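Local atomic coordinates of putative O-GlcNAcase nagJ (PDB entry 6PV5), a protein that probably acts as a hexosaminidase of glycoside hydrolase family 84, removing N-acetylhexosamine residues from glycans. Residues A[181-189]-A[454-462]. Sequence-based numbering, arbitrary orientation.
Sequences KDEPSFKMR and DYGWNSVSY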
loop_
_atom_site.group_PDB
_atom_site.type_symbol
_atom_site.label_atom_id
_atom_site.label_comp_id
_atom_site.label_asym_id
_atom_site.label_seq_id
_atom_site.Cartn_x
_atom_site.Cartn_y
_atom_site.Cartn_z
ATOM N N LYS A 181 -19.021 -7.826 10.775
ATOM C CA LYS A 181 -19.660 -6.633 10.240
ATOM C C LYS A 181 -18.550 -5.668 9.810
ATOM O O LYS A 181 -17.764 -5.231 10.644
ATOM C CB LYS A 181 -20.604 -6.056 11.306
ATOM C CG LYS A 181 -21.702 -7.006 11.785
ATOM C CD LYS A 181 -21.891 -7.044 13.293
ATOM N N ASP A 182 -18.464 -5.363 8.505
ATOM C CA ASP A 182 -17.229 -4.807 7.973
ATOM C C ASP A 182 -17.489 -3.772 6.883
ATOM O O ASP A 182 -18.380 -3.935 6.058
ATOM C CB ASP A 182 -16.315 -5.913 7.434
ATOM C CG ASP A 182 -14.836 -5.546 7.327
ATOM O OD1 ASP A 182 -14.409 -4.537 7.943
ATOM O OD2 ASP A 182 -14.107 -6.297 6.654
ATOM N N GLU A 183 -16.644 -2.733 6.870
ATOM C CA GLU A 183 -16.693 -1.658 5.887
ATOM C C GLU A 183 -15.423 -0.809 6.008
ATOM O O GLU A 183 -14.770 -0.787 7.050
ATOM C CB GLU A 183 -17.919 -0.762 6.111
ATOM C CG GLU A 183 -17.987 -0.184 7.517
ATOM C CD GLU A 183 -19.173 0.713 7.834
ATOM O OE1 GLU A 183 -20.088 0.812 6.986
ATOM O OE2 GLU A 183 -19.181 1.309 8.934
ATOM N N PRO A 184 -15.062 -0.062 4.948
ATOM C CA PRO A 184 -13.809 0.700 4.920
ATOM C C PRO A 184 -13.796 2.100 5.531
ATOM O O PRO A 184 -14.753 2.861 5.366
ATOM C CB PRO A 184 -13.580 0.871 3.414
ATOM C CG PRO A 184 -14.985 0.918 2.805
ATOM C CD PRO A 184 -15.817 0.015 3.687
ATOM N N SER A 185 -12.656 2.453 6.154
ATOM C CA SER A 185 -12.370 3.789 6.666
ATOM C C SER A 185 -12.303 4.803 5.527
ATOM O O SER A 185 -12.793 5.918 5.664
ATOM C CB SER A 185 -11.068 3.813 7.432
ATOM O OG SER A 185 -11.078 2.879 8.503
ATOM N N PHE A 186 -11.628 4.444 4.433
ATOM C CA PHE A 186 -11.455 5.380 3.334
ATOM C C PHE A 186 -12.175 4.819 2.122
ATOM O O PHE A 186 -12.115 3.613 1.896
ATOM C CB PHE A 186 -9.979 5.605 2.983
ATOM C CG PHE A 186 -9.126 6.219 4.068
ATOM C CD1 PHE A 186 -8.871 7.578 4.088
ATOM C CD2 PHE A 186 -8.570 5.436 5.066
ATOM C CE1 PHE A 186 -8.092 8.141 5.092
ATOM C CE2 PHE A 186 -7.789 5.999 6.065
ATOM C CZ PHE A 186 -7.544 7.353 6.071
ATOM N N LYS A 187 -12.828 5.700 1.357
ATOM C CA LYS A 187 -13.690 5.268 0.271
ATOM C C LYS A 187 -12.839 4.967 -0.954
ATOM O O LYS A 187 -13.280 4.255 -1.858
ATOM C CB LYS A 187 -14.735 6.331 -0.087
ATOM C CG LYS A 187 -14.164 7.594 -0.713
ATOM C CD LYS A 187 -15.211 8.621 -1.120
ATOM C CE LYS A 187 -14.565 9.797 -1.824
ATOM N NZ LYS A 187 -15.554 10.684 -2.486
ATOM N N MET A 188 -11.653 5.586 -1.001
ATOM C CA MET A 188 -10.680 5.256 -2.026
ATOM C C MET A 188 -9.378 4.805 -1.364
ATOM O O MET A 188 -8.789 5.537 -0.561
ATOM C CB MET A 188 -10.413 6.417 -2.978
ATOM C CG MET A 188 -9.811 5.918 -4.267
ATOM S SD MET A 188 -8.963 7.157 -5.246
ATOM C CE MET A 188 -9.047 6.349 -6.842
ATOM N N ARG A 189 -8.985 3.569 -1.700
ATOM C CA ARG A 189 -7.791 2.900 -1.198
ATOM C C ARG A 189 -6.995 2.420 -2.408
ATOM O O ARG A 189 -7.357 1.423 -3.011
ATOM C CB ARG A 189 -8.183 1.725 -0.301
ATOM C CG ARG A 189 -9.071 2.119 0.869
ATOM C CD ARG A 189 -9.785 0.966 1.557
ATOM N NE ARG A 189 -10.405 0.064 0.586
ATOM C CZ ARG A 189 -11.578 0.272 -0.016
ATOM N NH1 ARG A 189 -12.280 1.372 0.235
ATOM N NH2 ARG A 189 -12.042 -0.626 -0.872
ATOM N N ASP A 454 -4.344 -2.313 4.863
ATOM C CA ASP A 454 -4.889 -2.537 6.191
ATOM C C ASP A 454 -5.295 -1.199 6.820
ATOM O O ASP A 454 -6.350 -1.088 7.449
ATOM C CB ASP A 454 -3.902 -3.352 7.029
ATOM C CG ASP A 454 -4.429 -3.792 8.381
ATOM O OD1 ASP A 454 -5.625 -4.107 8.470
ATOM O OD2 ASP A 454 -3.635 -3.822 9.335
ATOM N N TYR A 455 -4.423 -0.196 6.667
ATOM C CA TYR A 455 -4.639 1.125 7.214
ATOM C C TYR A 455 -5.819 1.779 6.499
ATOM O O TYR A 455 -6.657 2.381 7.157
ATOM C CB TYR A 455 -3.405 2.016 7.049
ATOM C CG TYR A 455 -3.680 3.457 7.411
ATOM C CD1 TYR A 455 -3.800 3.856 8.740
ATOM C CD2 TYR A 455 -3.864 4.408 6.424
ATOM C CE1 TYR A 455 -4.058 5.176 9.081
ATOM C CE2 TYR A 455 -4.118 5.732 6.748
ATOM C CZ TYR A 455 -4.246 6.106 8.075
ATOM O OH TYR A 455 -4.486 7.414 8.377
ATOM N N GLY A 456 -5.830 1.676 5.159
ATOM C CA GLY A 456 -6.863 2.247 4.317
ATOM C C GLY A 456 -8.228 1.656 4.657
ATOM O O GLY A 456 -9.235 2.371 4.677
ATOM N N TRP A 457 -8.244 0.349 4.952
ATOM C CA TRP A 457 -9.498 -0.332 5.209
ATOM C C TRP A 457 -9.973 -0.058 6.636
ATOM O O TRP A 457 -11.166 0.077 6.870
ATOM C CB TRP A 457 -9.390 -1.836 4.934
ATOM C CG TRP A 457 -10.704 -2.531 5.110
ATOM C CD1 TRP A 457 -11.170 -3.147 6.235
ATOM C CD2 TRP A 457 -11.764 -2.613 4.138
ATOM N NE1 TRP A 457 -12.427 -3.639 6.018
ATOM C CE2 TRP A 457 -12.828 -3.313 4.748
ATOM C CE3 TRP A 457 -11.925 -2.162 2.825
ATOM C CZ2 TRP A 457 -14.030 -3.561 4.087
ATOM C CZ3 TRP A 457 -13.113 -2.411 2.174
ATOM C CH2 TRP A 457 -14.148 -3.106 2.798
ATOM N N ASN A 458 -9.042 -0.013 7.591
ATOM C CA ASN A 458 -9.394 0.014 9.002
ATOM C C ASN A 458 -8.341 0.838 9.730
ATOM O O ASN A 458 -7.477 0.278 10.414
ATOM C CB ASN A 458 -9.603 -1.400 9.568
ATOM C CG ASN A 458 -10.175 -1.468 10.978
ATOM O OD1 ASN A 458 -10.193 -0.487 11.720
ATOM N ND2 ASN A 458 -10.608 -2.650 11.391
ATOM N N SER A 459 -8.454 2.170 9.582
ATOM C CA SER A 459 -7.478 3.109 10.114
ATOM C C SER A 459 -7.588 3.203 11.627
ATOM O O SER A 459 -6.596 3.382 12.332
ATOM C CB SER A 459 -7.578 4.461 9.463
ATOM O OG SER A 459 -8.856 5.038 9.682
ATOM N N VAL A 460 -8.811 3.045 12.122
ATOM C CA VAL A 460 -9.073 3.139 13.546
ATOM C C VAL A 460 -8.331 2.043 14.310
ATOM O O VAL A 460 -7.733 2.315 15.347
ATOM C CB VAL A 460 -10.592 3.156 13.812
ATOM C CG1 VAL A 460 -10.974 2.549 15.158
ATOM C CG2 VAL A 460 -11.131 4.569 13.663
ATOM N N SER A 461 -8.361 0.805 13.816
ATOM C CA SER A 461 -7.723 -0.241 14.606
ATOM C C SER A 461 -6.294 -0.560 14.125
ATOM O O SER A 461 -5.616 -1.386 14.727
ATOM C CB SER A 461 -8.588 -1.467 14.706
ATOM O OG SER A 461 -8.869 -1.985 13.415
ATOM N N TYR A 462 -5.815 0.132 13.082
ATOM C CA TYR A 462 -4.502 -0.152 12.505
ATOM C C TYR A 462 -3.407 0.033 13.544
ATOM O O TYR A 462 -3.269 1.123 14.081
ATOM C CB TYR A 462 -4.183 0.826 11.374
ATOM C CG TYR A 462 -2.817 0.663 10.740
ATOM C CD1 TYR A 462 -2.569 -0.372 9.841
ATOM C CD2 TYR A 462 -1.784 1.551 11.027
ATOM C CE1 TYR A 462 -1.333 -0.518 9.223
ATOM C CE2 TYR A 462 -0.542 1.427 10.420
ATOM C CZ TYR A 462 -0.324 0.385 9.523
ATOM O OH TYR A 462 0.876 0.244 8.926
HETATM O O HOH W 1 -13.212 0.353 9.156
#
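W457, in the last turn of helix 446-457, packs its indole against the chain where it runs from D182 to P184. Its CB points away from that chain, but CG is anti to the backbone N (chi1 -176°), and this carries the ring back to it. The indole is the densely packed part of the contact. P184 sits over one face, with CB 3.8 Å from the centroid of the six-membered ring, a CH-pi contact. The backbone of E183 covers the rim of the same face. At one edge NE1 donates to D182 OD1 at 2.9 Å. D182 OD1 lies near the indole plane, but the N-H reaches it from above the carboxylate plane. D182 OD1 also accepts from the backbone N of K47. At another edge of the indole comes R189. Its guanidinium stands almost upright to the ring, planes 89° apart, with CE3 of W457 over its face. NH1 of R189 donates to F186 O at 2.8 Å, in the carbonyl plane, and forms a salt bridge with E130.

The segment 181-189 links the end of strand 174-182, in the N-terminal mixed sheet, to strand 188-192, the first of the eight-stranded barrel of the catalytic domain. Helix 446-457 follows the last strand of this (beta/alpha)8 barrel, 431-436, so the contact packs the interdomain linker against that helix.

The C-terminal end of the helix gives up its carbonyls to the linker. F186 N donates to G456 O at 3.2 Å. G456 O also lies at the edge of the F186 ring, in its plane. W457 O accepts from S185 N at 2.9 Å and from S185 OG, both on the same face of its carbonyl plane. S185 OG in turn accepts from S459 N at 2.9 Å. The S185 side is more open to solvent: S185 is partly exposed, and a water donates to both E183 O and W457 O.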